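Local coordinates for protein muramidase (Sodiomyces alcalophilus, PDB 6ZM8) that probably cleaves bacterial peptidoglycan as a fungal lysozyme of glycoside hydrolase family 25, hydrolysing beta-1,4 bonds between N-acetylmuramic acid and N-acetylglucosamine, at residues A31-T36 with Y59-P64; I96-N101 with T137-T142; A112-I117 with G146-F151; W131-T136 with R154-I159. One frame throughout, in Å; residues are numbered along the deposited sequence.

Contact 1: residues A31-T36 with Y59-P64; sequences ATEGTT and YHFAQP
Thr32 sets OG1 between its backbone N and carbonyl carbon (chi1 49°), and His60 sends CG anti to its backbone N (chi1 176°), with chi2 of 76° turning the ring; OG1 and ND1, 2.7 Å apart in the ring plane, share a hydrogen bond in which either may be the donor. Threonine suits the place, being small and able to donate or accept. On the other face of these parallel strands the extended Glu33 runs beside Phe61, its CD 3.8 Å from Phe61 CD1. Gln63 NE2 donates to Glu33 OE2 at 2.8 Å, reaching it on the anti side, while OE1 forms a salt bridge with Lys30. Phe61 N bonds to Thr32 O (2.9 Å), and Gly34 N to Phe61 O (3.2 Å); the positive phi of Gly34 favours glycine where the strand ends. Such a ladder is that of neighbouring TIM-barrel strands near their C-terminal ends. Helix 69-78 covers the Thr32 and His60 face, Gln72 bonding His60 NE2, and strand 93-95 continues the sheet beyond His60.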
loop_
_atom_site.group_PDB
_atom_site.type_symbol
_atom_site.label_atom_id
_atom_site.label_comp_id
_atom_site.label_asym_id
_atom_site.label_seq_id
_atom_site.Cartn_x
_atom_site.Cartn_y
_atom_site.Cartn_z
ATOM N N ALA A 31 6.382 5.094 4.029
ATOM C CA ALA A 31 7.785 5.426 3.803
ATOM C C ALA A 31 7.916 6.811 3.202
ATOM O O ALA A 31 8.720 7.635 3.737
ATOM C CB ALA A 31 8.477 4.402 2.929
ATOM N N THR A 32 7.302 7.059 2.051
ATOM C CA THR A 32 7.599 8.212 1.227
ATOM C C THR A 32 6.337 8.847 0.685
ATOM O O THR A 32 5.255 8.227 0.637
ATOM C CB THR A 32 8.546 7.829 0.060
ATOM O OG1 THR A 32 8.019 6.666 -0.592
ATOM C CG2 THR A 32 9.947 7.512 0.536
ATOM N N GLU A 33 6.503 10.084 0.204
ATOM C CA GLU A 33 5.469 10.798 -0.526
ATOM C C GLU A 33 6.160 11.693 -1.547
ATOM O O GLU A 33 7.171 12.350 -1.228
ATOM C CB GLU A 33 4.586 11.621 0.427
ATOM C CG GLU A 33 3.576 12.509 -0.284
ATOM C CD GLU A 33 2.564 13.142 0.645
ATOM O OE1 GLU A 33 2.392 12.654 1.816
ATOM O OE2 GLU A 33 1.945 14.124 0.158
ATOM N N GLY A 34 5.652 11.705 -2.775
ATOM C CA GLY A 34 6.318 12.495 -3.784
ATOM C C GLY A 34 7.768 12.073 -3.979
ATOM O O GLY A 34 8.088 10.910 -3.956
ATOM N N THR A 35 8.642 13.086 -4.187
ATOM C CA THR A 35 10.085 12.813 -4.297
ATOM C C THR A 35 10.862 13.495 -3.171
ATOM O O THR A 35 12.097 13.504 -3.244
ATOM C CB THR A 35 10.680 13.194 -5.633
ATOM O OG1 THR A 35 10.421 14.594 -5.835
ATOM C CG2 THR A 35 10.104 12.389 -6.766
ATOM N N THR A 36 10.183 14.053 -2.178
ATOM C CA THR A 36 10.845 14.973 -1.158
ATOM C C THR A 36 10.515 14.508 0.267
ATOM O O THR A 36 11.188 15.014 1.189
ATOM C CB THR A 36 10.474 16.479 -1.378
ATOM O OG1 THR A 36 9.013 16.450 -1.283
ATOM C CG2 THR A 36 10.742 17.040 -2.788
ATOM N N TYR A 59 4.643 1.785 2.211
ATOM C CA TYR A 59 3.805 2.394 1.179
ATOM C C TYR A 59 4.280 3.794 0.834
ATOM O O TYR A 59 4.982 4.488 1.621
ATOM C CB TYR A 59 2.305 2.335 1.507
ATOM C CG TYR A 59 1.794 3.224 2.611
ATOM C CD1 TYR A 59 1.393 4.525 2.367
ATOM C CD2 TYR A 59 1.636 2.728 3.912
ATOM C CE1 TYR A 59 0.825 5.318 3.361
ATOM C CE2 TYR A 59 1.076 3.506 4.928
ATOM C CZ TYR A 59 0.664 4.808 4.633
ATOM O OH TYR A 59 0.105 5.587 5.620
ATOM N N HIS A 60 3.896 4.201 -0.378
ATOM C CA HIS A 60 4.258 5.488 -0.976
ATOM C C HIS A 60 2.990 6.253 -1.285
ATOM O O HIS A 60 2.096 5.735 -1.982
ATOM C CB HIS A 60 4.971 5.214 -2.324
ATOM C CG HIS A 60 5.286 6.488 -3.045
ATOM N ND1 HIS A 60 6.349 7.292 -2.640
ATOM C CD2 HIS A 60 4.628 7.090 -4.071
ATOM C CE1 HIS A 60 6.330 8.337 -3.447
ATOM N NE2 HIS A 60 5.287 8.272 -4.304
ATOM N N PHE A 61 2.890 7.508 -0.824
ATOM C CA PHE A 61 1.758 8.357 -1.186
ATOM C C PHE A 61 2.055 9.060 -2.513
ATOM O O PHE A 61 2.948 9.928 -2.606
ATOM C CB PHE A 61 1.418 9.356 -0.078
ATOM C CG PHE A 61 0.097 10.048 -0.346
ATOM C CD1 PHE A 61 -0.022 11.119 -1.222
ATOM C CD2 PHE A 61 -1.053 9.542 0.207
ATOM C CE1 PHE A 61 -1.267 11.671 -1.524
ATOM C CE2 PHE A 61 -2.284 10.103 -0.069
ATOM C CZ PHE A 61 -2.399 11.165 -0.936
ATOM N N ALA A 62 1.315 8.663 -3.549
ATOM C CA ALA A 62 1.511 9.186 -4.887
ATOM C C ALA A 62 1.164 10.683 -4.973
ATOM O O ALA A 62 0.146 11.124 -4.449
ATOM C CB ALA A 62 0.613 8.458 -5.855
ATOM N N GLN A 63 1.991 11.388 -5.748
ATOM C CA GLN A 63 1.734 12.794 -6.103
ATOM C C GLN A 63 1.846 12.911 -7.618
ATOM O O GLN A 63 2.905 13.297 -8.137
ATOM C CB GLN A 63 2.700 13.725 -5.360
ATOM C CG GLN A 63 2.349 13.849 -3.886
ATOM C CD GLN A 63 1.111 14.694 -3.610
ATOM O OE1 GLN A 63 0.502 15.239 -4.535
ATOM N NE2 GLN A 63 0.752 14.794 -2.332
ATOM N N PRO A 64 0.811 12.535 -8.365
ATOM C CA PRO A 64 0.977 12.353 -9.815
ATOM C C PRO A 64 1.259 13.611 -10.614
ATOM O O PRO A 64 1.723 13.472 -11.759
ATOM C CB PRO A 64 -0.314 11.682 -10.281
ATOM C CG PRO A 64 -0.747 10.910 -9.033
ATOM C CD PRO A 64 -0.444 11.878 -7.904
#

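Contact 2: residues I96-N101 with T137-T142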
loop_
_atom_site.group_PDB
_atom_site.type_symbol
_atom_site.label_atom_id
_atom_site.label_comp_id
_atom_site.label_asym_id
_atom_site.label_seq_id
_atom_site.Cartn_x
_atom_site.Cartn_y
_atom_site.Cartn_z
ATOM N N ILE A 96 -2.596 5.507 -4.017
ATOM C CA ILE A 96 -3.005 6.363 -5.125
ATOM C C ILE A 96 -4.492 6.714 -4.912
ATOM O O ILE A 96 -5.383 5.864 -5.094
ATOM C CB ILE A 96 -2.651 5.737 -6.491
ATOM C CG1 ILE A 96 -3.121 6.592 -7.654
ATOM C CG2 ILE A 96 -3.168 4.313 -6.673
ATOM C CD1 ILE A 96 -2.478 7.945 -7.765
ATOM N N GLU A 97 -4.723 7.930 -4.439
ATOM C CA GLU A 97 -6.017 8.315 -3.920
ATOM C C GLU A 97 -6.179 9.838 -4.032
ATOM O O GLU A 97 -5.343 10.544 -4.577
ATOM C CB GLU A 97 -6.160 7.873 -2.445
ATOM C CG GLU A 97 -5.185 8.596 -1.531
ATOM C CD GLU A 97 -5.471 8.283 -0.063
ATOM O OE1 GLU A 97 -6.304 9.008 0.539
ATOM O OE2 GLU A 97 -4.856 7.384 0.502
ATOM N N TYR A 98 -7.265 10.318 -3.431
ATOM C CA TYR A 98 -7.688 11.725 -3.520
ATOM C C TYR A 98 -6.516 12.665 -3.241
ATOM O O TYR A 98 -5.829 12.590 -2.216
ATOM C CB TYR A 98 -8.781 12.020 -2.467
ATOM C CG TYR A 98 -9.844 10.946 -2.382
ATOM C CD1 TYR A 98 -10.981 10.972 -3.187
ATOM C CD2 TYR A 98 -9.693 9.877 -1.506
ATOM C CE1 TYR A 98 -11.913 9.944 -3.133
ATOM C CE2 TYR A 98 -10.618 8.871 -1.432
ATOM C CZ TYR A 98 -11.724 8.893 -2.245
ATOM O OH TYR A 98 -12.604 7.842 -2.109
ATOM N N ASN A 99 -6.367 13.647 -4.128
ATOM C CA ASN A 99 -5.394 14.723 -3.880
ATOM C C ASN A 99 -5.678 15.402 -2.536
ATOM O O ASN A 99 -6.786 15.905 -2.332
ATOM C CB ASN A 99 -5.547 15.707 -5.019
ATOM C CG ASN A 99 -4.551 16.853 -4.987
ATOM O OD1 ASN A 99 -3.689 16.954 -4.099
ATOM N ND2 ASN A 99 -4.679 17.714 -5.990
ATOM N N PRO A 100 -4.673 15.416 -1.632
ATOM C CA PRO A 100 -4.909 15.886 -0.322
ATOM C C PRO A 100 -4.703 17.511 -0.513
ATOM O O PRO A 100 -5.213 17.965 0.357
ATOM C CB PRO A 100 -3.751 15.457 0.588
ATOM C CG PRO A 100 -2.653 15.051 -0.377
ATOM C CD PRO A 100 -3.382 14.736 -1.661
ATOM N N ASN A 101 -4.363 18.178 -1.615
ATOM C CA ASN A 101 -3.988 19.592 -1.600
ATOM C C ASN A 101 -4.827 20.326 -2.673
ATOM O O ASN A 101 -4.502 21.463 -2.985
ATOM C CB ASN A 101 -2.446 19.859 -1.944
ATOM C CG ASN A 101 -1.718 18.962 -0.848
ATOM O OD1 ASN A 101 -2.111 18.994 0.418
ATOM N ND2 ASN A 101 -0.577 18.296 -1.265
ATOM N N THR A 137 -9.453 3.572 -3.633
ATOM C CA THR A 137 -10.868 3.376 -3.412
ATOM C C THR A 137 -11.544 3.205 -4.760
ATOM O O THR A 137 -11.086 3.716 -5.783
ATOM C CB THR A 137 -11.513 4.538 -2.648
ATOM O OG1 THR A 137 -11.513 5.671 -3.519
ATOM C CG2 THR A 137 -10.790 4.828 -1.347
ATOM N N THR A 138 -12.691 2.501 -4.771
ATOM C CA THR A 138 -13.357 2.282 -6.040
ATOM C C THR A 138 -13.829 3.605 -6.660
ATOM O O THR A 138 -13.735 3.786 -7.880
ATOM C CB THR A 138 -14.495 1.273 -5.884
ATOM O OG1 THR A 138 -13.868 0.090 -5.429
ATOM C CG2 THR A 138 -15.245 1.046 -7.173
ATOM N N ASP A 139 -14.331 4.499 -5.832
ATOM C CA ASP A 139 -14.824 5.775 -6.352
ATOM C C ASP A 139 -13.676 6.633 -6.901
ATOM O O ASP A 139 -13.833 7.239 -7.978
ATOM C CB ASP A 139 -15.665 6.510 -5.292
ATOM C CG ASP A 139 -14.975 6.663 -3.940
ATOM O OD1 ASP A 139 -14.678 5.628 -3.321
ATOM O OD2 ASP A 139 -14.745 7.823 -3.523
ATOM N N TRP A 140 -12.545 6.705 -6.209
ATOM C CA TRP A 140 -11.426 7.496 -6.762
ATOM C C TRP A 140 -10.956 6.873 -8.070
ATOM O O TRP A 140 -10.720 7.545 -9.070
ATOM C CB TRP A 140 -10.265 7.600 -5.764
ATOM C CG TRP A 140 -9.165 8.501 -6.276
ATOM C CD1 TRP A 140 -9.058 9.831 -6.039
ATOM C CD2 TRP A 140 -8.075 8.159 -7.148
ATOM N NE1 TRP A 140 -7.976 10.367 -6.691
ATOM C CE2 TRP A 140 -7.366 9.364 -7.402
ATOM C CE3 TRP A 140 -7.645 6.980 -7.773
ATOM C CZ2 TRP A 140 -6.273 9.412 -8.252
ATOM C CZ3 TRP A 140 -6.568 7.038 -8.653
ATOM C CH2 TRP A 140 -5.896 8.245 -8.892
ATOM N N TRP A 141 -10.800 5.546 -8.047
ATOM C CA TRP A 141 -10.282 4.840 -9.219
ATOM C C TRP A 141 -11.199 5.046 -10.415
ATOM O O TRP A 141 -10.745 5.208 -11.565
ATOM C CB TRP A 141 -10.152 3.339 -8.870
ATOM C CG TRP A 141 -9.375 2.565 -9.884
ATOM C CD1 TRP A 141 -9.873 1.747 -10.870
ATOM C CD2 TRP A 141 -7.953 2.510 -9.975
ATOM N NE1 TRP A 141 -8.837 1.181 -11.561
ATOM C CE2 TRP A 141 -7.650 1.626 -11.042
ATOM C CE3 TRP A 141 -6.899 3.081 -9.242
ATOM C CZ2 TRP A 141 -6.346 1.323 -11.414
ATOM C CZ3 TRP A 141 -5.604 2.778 -9.603
ATOM C CH2 TRP A 141 -5.331 1.896 -10.679
ATOM N N THR A 142 -12.499 5.020 -10.178
ATOM C CA THR A 142 -13.454 5.238 -11.272
ATOM C C THR A 142 -13.291 6.645 -11.860
ATOM O O THR A 142 -13.171 6.808 -13.076
ATOM C CB THR A 142 -14.879 4.967 -10.766
ATOM O OG1 THR A 142 -14.989 3.599 -10.365
ATOM C CG2 THR A 142 -15.914 5.257 -11.811
#
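Trp140 lies flat against the chain of Ile96 and Glu97, and this is the tight part of the contact. Ile96 O and Glu97 CA sit over one face of the indole, each 3.7 Å above its plane and toward the rim. At the far end of the six-membered ring, Ile96 CG1 touches Trp140 CH2 at 3.5 Å, the two side chains crossing at about a right angle. A large flat residue suits a place where it must cover peptide backbone as well as a branched aliphatic chain; its polar end, NE1, bonds to Thr104 O. The indole turns its edge to the face of Tyr98, planes 80° apart, and Trp140 CB lies over that same ring.

The solvent side is confined to Asp139 and the outer end of the partly exposed Tyr98. Here Tyr98 OH donates to OD2 of the exposed Asp139 at 2.6 Å, on the syn side but 30° out of the carboxylate plane. Thr137, by contrast, is buried, its OG1 2.8 Å from the same phenol oxygen. Thr137 OG1 also accepts from Trp140 N (3.1 Å), which makes Thr137 the N-cap of helix 138-145, set where a TIM-barrel strand gives way to its helix and faces the loop after strand 93-95.

Contact 3: residues A112-I117 with G146-F151; sequences AMVNWI and GNSNRF
Arg150 meets Val114 through a nearly eclipsed bend: chi3 of 3° puts NE 3.4 Å from Val114 CG1, where this nitrogen is buried and has no hydrogen-bonding partner. The charge is met farther out, NH2 forming a salt bridge with Glu118. The other branch of the valine, CG2, rests 3.7 Å from Ser148 CB. Serine serves twice here, since its OG also accepts from Arg150 N at 3.1 Å in an ST turn, a local bond within the loop. The contact joins the loop linking helix 138-145 to strand 157-160 with helix 110-128, two neighbours in the outer layer of the TIM barrel. The flat Phe151 suits a place between helix and loop, for its ring offers a face to Ile117 CG2 in a CH-pi contact, 3.6 Å above the plane, while Arg150 CB sits over the centre of the opposite face. Val114 O approaches the ring edge, 3.5 Å from CZ, and Trp141 packs against both Ile117 and Phe151.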
loop_
_atom_site.group_PDB
_atom_site.type_symbol
_atom_site.label_atom_id
_atom_site.label_comp_id
_atom_site.label_asym_id
_atom_site.label_seq_id
_atom_site.Cartn_x
_atom_site.Cartn_y
_atom_site.Cartn_z
ATOM N N ALA A 112 -3.840 9.839 -18.829
ATOM C CA ALA A 112 -2.559 10.267 -18.304
ATOM C C ALA A 112 -2.326 9.635 -16.921
ATOM O O ALA A 112 -1.181 9.295 -16.568
ATOM C CB ALA A 112 -2.428 11.768 -18.226
ATOM N N MET A 113 -3.367 9.531 -16.121
ATOM C CA MET A 113 -3.232 8.923 -14.799
ATOM C C MET A 113 -2.869 7.438 -14.921
ATOM O O MET A 113 -2.005 6.938 -14.204
ATOM C CB MET A 113 -4.530 9.113 -14.012
ATOM C CG MET A 113 -4.426 8.601 -12.576
ATOM S SD MET A 113 -3.260 9.455 -11.527
ATOM C CE MET A 113 -4.193 10.949 -11.206
ATOM N N VAL A 114 -3.542 6.723 -15.841
ATOM C CA VAL A 114 -3.181 5.327 -16.087
ATOM C C VAL A 114 -1.716 5.235 -16.497
ATOM O O VAL A 114 -0.983 4.364 -16.010
ATOM C CB VAL A 114 -4.117 4.719 -17.136
ATOM C CG1 VAL A 114 -3.613 3.364 -17.633
ATOM C CG2 VAL A 114 -5.528 4.579 -16.582
ATOM N N ASN A 115 -1.252 6.118 -17.392
ATOM C CA ASN A 115 0.139 6.065 -17.794
ATOM C C ASN A 115 1.082 6.330 -16.611
ATOM O O ASN A 115 2.160 5.714 -16.541
ATOM C CB ASN A 115 0.432 7.101 -18.899
ATOM C CG ASN A 115 -0.236 6.794 -20.219
ATOM O OD1 ASN A 115 -0.773 5.708 -20.429
ATOM N ND2 ASN A 115 -0.185 7.779 -21.101
ATOM N N TRP A 116 0.723 7.244 -15.733
ATOM C CA TRP A 116 1.554 7.559 -14.581
ATOM C C TRP A 116 1.694 6.329 -13.680
ATOM O O TRP A 116 2.781 5.964 -13.243
ATOM C CB TRP A 116 0.933 8.753 -13.821
ATOM C CG TRP A 116 1.795 9.288 -12.738
ATOM C CD1 TRP A 116 2.605 10.381 -12.856
ATOM C CD2 TRP A 116 1.998 8.759 -11.418
ATOM N NE1 TRP A 116 3.306 10.570 -11.677
ATOM C CE2 TRP A 116 2.963 9.595 -10.796
ATOM C CE3 TRP A 116 1.469 7.699 -10.679
ATOM C CZ2 TRP A 116 3.413 9.371 -9.497
ATOM C CZ3 TRP A 116 1.919 7.463 -9.386
ATOM C CH2 TRP A 116 2.895 8.293 -8.819
ATOM N N ILE A 117 0.550 5.707 -13.394
ATOM C CA ILE A 117 0.544 4.490 -12.556
ATOM C C ILE A 117 1.372 3.396 -13.239
ATOM O O ILE A 117 2.151 2.715 -12.577
ATOM C CB ILE A 117 -0.896 4.057 -12.260
ATOM C CG1 ILE A 117 -1.630 5.144 -11.455
ATOM C CG2 ILE A 117 -0.905 2.719 -11.518
ATOM C CD1 ILE A 117 -3.143 4.971 -11.447
ATOM N N GLY A 146 -10.815 6.270 -15.069
ATOM C CA GLY A 146 -11.839 5.684 -15.936
ATOM C C GLY A 146 -12.148 4.251 -15.563
ATOM O O GLY A 146 -12.613 3.471 -16.402
ATOM N N ASN A 147 -11.892 3.884 -14.306
ATOM C CA ASN A 147 -12.092 2.513 -13.829
ATOM C C ASN A 147 -11.258 1.533 -14.662
ATOM O O ASN A 147 -11.786 0.556 -15.225
ATOM C CB ASN A 147 -13.565 2.129 -13.734
ATOM C CG ASN A 147 -13.822 1.084 -12.651
ATOM O OD1 ASN A 147 -12.914 0.688 -11.926
ATOM N ND2 ASN A 147 -15.058 0.667 -12.545
ATOM N N SER A 148 -9.955 1.778 -14.709
ATOM C CA SER A 148 -9.062 0.989 -15.560
ATOM C C SER A 148 -8.820 -0.412 -14.998
ATOM O O SER A 148 -8.472 -0.544 -13.809
ATOM C CB SER A 148 -7.726 1.706 -15.642
ATOM O OG SER A 148 -6.793 0.941 -16.397
ATOM N N ASN A 149 -8.852 -1.407 -15.872
ATOM C CA ASN A 149 -8.505 -2.786 -15.500
ATOM C C ASN A 149 -7.030 -3.109 -15.757
ATOM O O ASN A 149 -6.658 -4.270 -15.623
ATOM C CB ASN A 149 -9.391 -3.795 -16.200
ATOM C CG ASN A 149 -9.193 -3.819 -17.682
ATOM O OD1 ASN A 149 -8.287 -3.222 -18.228
ATOM N ND2 ASN A 149 -10.074 -4.566 -18.362
ATOM N N ARG A 150 -6.202 -2.124 -16.083
ATOM C CA ARG A 150 -4.870 -2.396 -16.634
ATOM C C ARG A 150 -3.904 -3.029 -15.661
ATOM O O ARG A 150 -2.915 -3.602 -16.104
ATOM C CB ARG A 150 -4.297 -1.135 -17.265
ATOM C CG ARG A 150 -5.060 -0.953 -18.607
ATOM C CD ARG A 150 -4.435 -0.107 -19.674
ATOM N NE ARG A 150 -3.128 0.344 -19.216
ATOM C CZ ARG A 150 -1.950 0.240 -19.810
ATOM N NH1 ARG A 150 -1.792 -0.332 -21.011
ATOM N NH2 ARG A 150 -0.919 0.709 -19.119
ATOM N N PHE A 151 -4.136 -2.893 -14.362
ATOM C CA PHE A 151 -3.151 -3.312 -13.352
ATOM C C PHE A 151 -3.585 -4.564 -12.607
ATOM O O PHE A 151 -2.764 -5.101 -11.850
ATOM C CB PHE A 151 -2.894 -2.177 -12.360
ATOM C CG PHE A 151 -2.510 -0.930 -13.104
ATOM C CD1 PHE A 151 -1.282 -0.825 -13.742
ATOM C CD2 PHE A 151 -3.400 0.109 -13.227
ATOM C CE1 PHE A 151 -0.996 0.268 -14.552
ATOM C CE2 PHE A 151 -3.099 1.208 -14.040
ATOM C CZ PHE A 151 -1.903 1.282 -14.691
#

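Contact 4: residues W131-T136 with R154-I159; sequences WPVIYT and RCPLWI
In the beta-alpha-beta crossover of strand 133-136, helix 138-145 and strand 157-160, the two parallel strands are joined by three backbone hydrogen bonds, Ile134 and Trp158 each giving and accepting one. Ile134 N donates to Pro156 O and Thr136 N to Trp158 O, while Trp158 N reaches Ile134 O at 2.8 Å. On one face Tyr135 enters edge-to-face, its CD2 3.4 Å above the centre of the Trp158 indole with the planes 78° apart; Gln180 bonds its hydroxyl and Asn192 the indole NE1. Before the strands, Arg154 CD lies 3.5 Å above the Trp131 six-membered ring. The long arginine covers the ring with methylenes; chi3 (-68°) turns NE, and the guanidinium, its plane 72° from the ring, makes an off-centre cation-pi contact while NH1 pairs with Glu118. The small Cys155 packs CB 3.1 Å from Pro132 O, a buried carbonyl with no hydrogen-bonding partner. Strand 93-95 flanks strand 133-136, Tyr28 stacks on Trp158, and Trp141 of helix 138-145 covers Ile134 and Thr136 on the opposite face.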
loop_
_atom_site.group_PDB
_atom_site.type_symbol
_atom_site.label_atom_id
_atom_site.label_comp_id
_atom_site.label_asym_id
_atom_site.label_seq_id
_atom_site.Cartn_x
_atom_site.Cartn_y
_atom_site.Cartn_z
ATOM N N TRP A 131 5.851 -6.618 -8.477
ATOM C CA TRP A 131 4.760 -5.707 -8.785
ATOM C C TRP A 131 4.239 -5.143 -7.454
ATOM O O TRP A 131 4.030 -5.884 -6.502
ATOM C CB TRP A 131 3.623 -6.413 -9.526
ATOM C CG TRP A 131 4.059 -6.967 -10.846
ATOM C CD1 TRP A 131 4.219 -8.280 -11.167
ATOM C CD2 TRP A 131 4.453 -6.238 -12.008
ATOM N NE1 TRP A 131 4.683 -8.408 -12.449
ATOM C CE2 TRP A 131 4.839 -7.170 -12.988
ATOM C CE3 TRP A 131 4.544 -4.887 -12.313
ATOM C CZ2 TRP A 131 5.305 -6.786 -14.249
ATOM C CZ3 TRP A 131 5.004 -4.519 -13.567
ATOM C CH2 TRP A 131 5.383 -5.453 -14.526
ATOM N N PRO A 132 4.025 -3.833 -7.373
ATOM C CA PRO A 132 3.525 -3.256 -6.133
ATOM C C PRO A 132 2.051 -3.594 -5.934
ATOM O O PRO A 132 1.288 -3.833 -6.873
ATOM C CB PRO A 132 3.745 -1.766 -6.321
ATOM C CG PRO A 132 3.563 -1.590 -7.820
ATOM C CD PRO A 132 4.169 -2.835 -8.441
ATOM N N VAL A 133 1.647 -3.545 -4.657
ATOM C CA VAL A 133 0.237 -3.476 -4.308
ATOM C C VAL A 133 -0.293 -2.088 -4.675
ATOM O O VAL A 133 0.449 -1.097 -4.583
ATOM C CB VAL A 133 0.133 -3.745 -2.789
ATOM C CG1 VAL A 133 -1.233 -3.409 -2.202
ATOM C CG2 VAL A 133 0.484 -5.203 -2.500
ATOM N N ILE A 134 -1.557 -2.016 -5.095
ATOM C CA ILE A 134 -2.221 -0.730 -5.307
ATOM C C ILE A 134 -3.268 -0.543 -4.214
ATOM O O ILE A 134 -4.192 -1.361 -4.095
ATOM C CB ILE A 134 -2.849 -0.647 -6.701
ATOM C CG1 ILE A 134 -1.745 -0.540 -7.749
ATOM C CG2 ILE A 134 -3.836 0.532 -6.797
ATOM C CD1 ILE A 134 -2.229 -0.628 -9.187
ATOM N N TYR A 135 -3.113 0.549 -3.448
ATOM C CA TYR A 135 -4.113 0.988 -2.466
ATOM C C TYR A 135 -4.917 2.118 -3.101
ATOM O O TYR A 135 -4.347 3.119 -3.553
ATOM C CB TYR A 135 -3.440 1.484 -1.193
ATOM C CG TYR A 135 -4.403 2.163 -0.224
ATOM C CD1 TYR A 135 -4.713 3.517 -0.352
ATOM C CD2 TYR A 135 -4.986 1.465 0.821
ATOM C CE1 TYR A 135 -5.566 4.145 0.525
ATOM C CE2 TYR A 135 -5.824 2.088 1.742
ATOM C CZ TYR A 135 -6.118 3.450 1.595
ATOM O OH TYR A 135 -6.907 4.126 2.480
ATOM N N THR A 136 -6.231 1.949 -3.113
ATOM C CA THR A 136 -7.105 2.981 -3.657
ATOM C C THR A 136 -8.522 2.756 -3.114
ATOM O O THR A 136 -8.765 1.889 -2.275
ATOM C CB THR A 136 -7.040 2.969 -5.210
ATOM O OG1 THR A 136 -7.576 4.197 -5.715
ATOM C CG2 THR A 136 -7.749 1.789 -5.834
ATOM N N ARG A 154 -1.424 -7.857 -12.464
ATOM C CA ARG A 154 -0.091 -7.730 -11.883
ATOM C C ARG A 154 -0.100 -7.321 -10.410
ATOM O O ARG A 154 0.704 -7.817 -9.625
ATOM C CB ARG A 154 0.745 -6.693 -12.654
ATOM C CG ARG A 154 1.192 -7.184 -14.022
ATOM C CD ARG A 154 1.822 -6.084 -14.865
ATOM N NE ARG A 154 0.815 -5.110 -15.237
ATOM C CZ ARG A 154 1.088 -3.885 -15.715
ATOM N NH1 ARG A 154 2.361 -3.501 -15.844
ATOM N NH2 ARG A 154 0.120 -3.077 -16.064
ATOM N N CYS A 155 -0.937 -6.359 -10.072
ATOM C CA CYS A 155 -0.836 -5.629 -8.793
ATOM C C CYS A 155 -1.953 -6.063 -7.867
ATOM O O CYS A 155 -3.118 -5.795 -8.145
ATOM C CB CYS A 155 -0.973 -4.134 -9.031
ATOM S SG CYS A 155 0.347 -3.460 -10.065
ATOM N N PRO A 156 -1.627 -6.686 -6.723
ATOM C CA PRO A 156 -2.679 -7.014 -5.767
ATOM C C PRO A 156 -3.409 -5.741 -5.300
ATOM O O PRO A 156 -2.767 -4.688 -5.120
ATOM C CB PRO A 156 -1.922 -7.662 -4.595
ATOM C CG PRO A 156 -0.635 -8.190 -5.251
ATOM C CD PRO A 156 -0.295 -7.130 -6.277
ATOM N N LEU A 157 -4.694 -5.876 -5.040
ATOM C CA LEU A 157 -5.522 -4.740 -4.626
ATOM C C LEU A 157 -5.605 -4.637 -3.111
ATOM O O LEU A 157 -5.946 -5.601 -2.420
ATOM C CB LEU A 157 -6.936 -4.947 -5.179
ATOM C CG LEU A 157 -7.952 -3.860 -4.788
ATOM C CD1 LEU A 157 -7.582 -2.499 -5.386
ATOM C CD2 LEU A 157 -9.342 -4.311 -5.242
ATOM N N TRP A 158 -5.361 -3.415 -2.635
ATOM C CA TRP A 158 -5.589 -3.020 -1.240
ATOM C C TRP A 158 -6.701 -1.954 -1.295
ATOM O O TRP A 158 -6.456 -0.810 -1.663
ATOM C CB TRP A 158 -4.293 -2.512 -0.633
ATOM C CG TRP A 158 -4.353 -2.098 0.794
ATOM C CD1 TRP A 158 -5.381 -2.198 1.685
ATOM C CD2 TRP A 158 -3.260 -1.489 1.508
ATOM N NE1 TRP A 158 -5.006 -1.670 2.913
ATOM C CE2 TRP A 158 -3.712 -1.223 2.818
ATOM C CE3 TRP A 158 -1.971 -1.085 1.129
ATOM C CZ2 TRP A 158 -2.926 -0.551 3.759
ATOM C CZ3 TRP A 158 -1.195 -0.390 2.048
ATOM C CH2 TRP A 158 -1.677 -0.134 3.346
ATOM N N ILE A 159 -7.923 -2.396 -1.021
ATOM C CA ILE A 159 -9.095 -1.533 -1.199
ATOM C C ILE A 159 -9.488 -0.931 0.145
ATOM O O ILE A 159 -9.470 -1.638 1.156
ATOM C CB ILE A 159 -10.242 -2.336 -1.841
ATOM C CG1 ILE A 159 -11.356 -1.444 -2.375
ATOM C CG2 ILE A 159 -10.796 -3.437 -0.931
ATOM C CD1 ILE A 159 -10.930 -0.568 -3.532
#

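In the fold
From the N terminus, contact 1 closes first, bringing strands 26-33 and 55-61 together around the intervening helix 42-51, and is complete before any other opens. The remaining three interlace. Contact 2 opens in the loop after strand 93-95, contact 3 on helix 110-128 and contact 4 just before strand 133-136; they close in the same order, so each pair crosses and none nests. Contacts 1 and 4 tie strands of one barrel sheet, whereas contacts 2 and 3 bind loops to the helices around it. Phe61 against Glu97 joins contacts 1 and 2, Trp141 bridges 2 and 3, and Phe151 on Ile134 links 3 and 4.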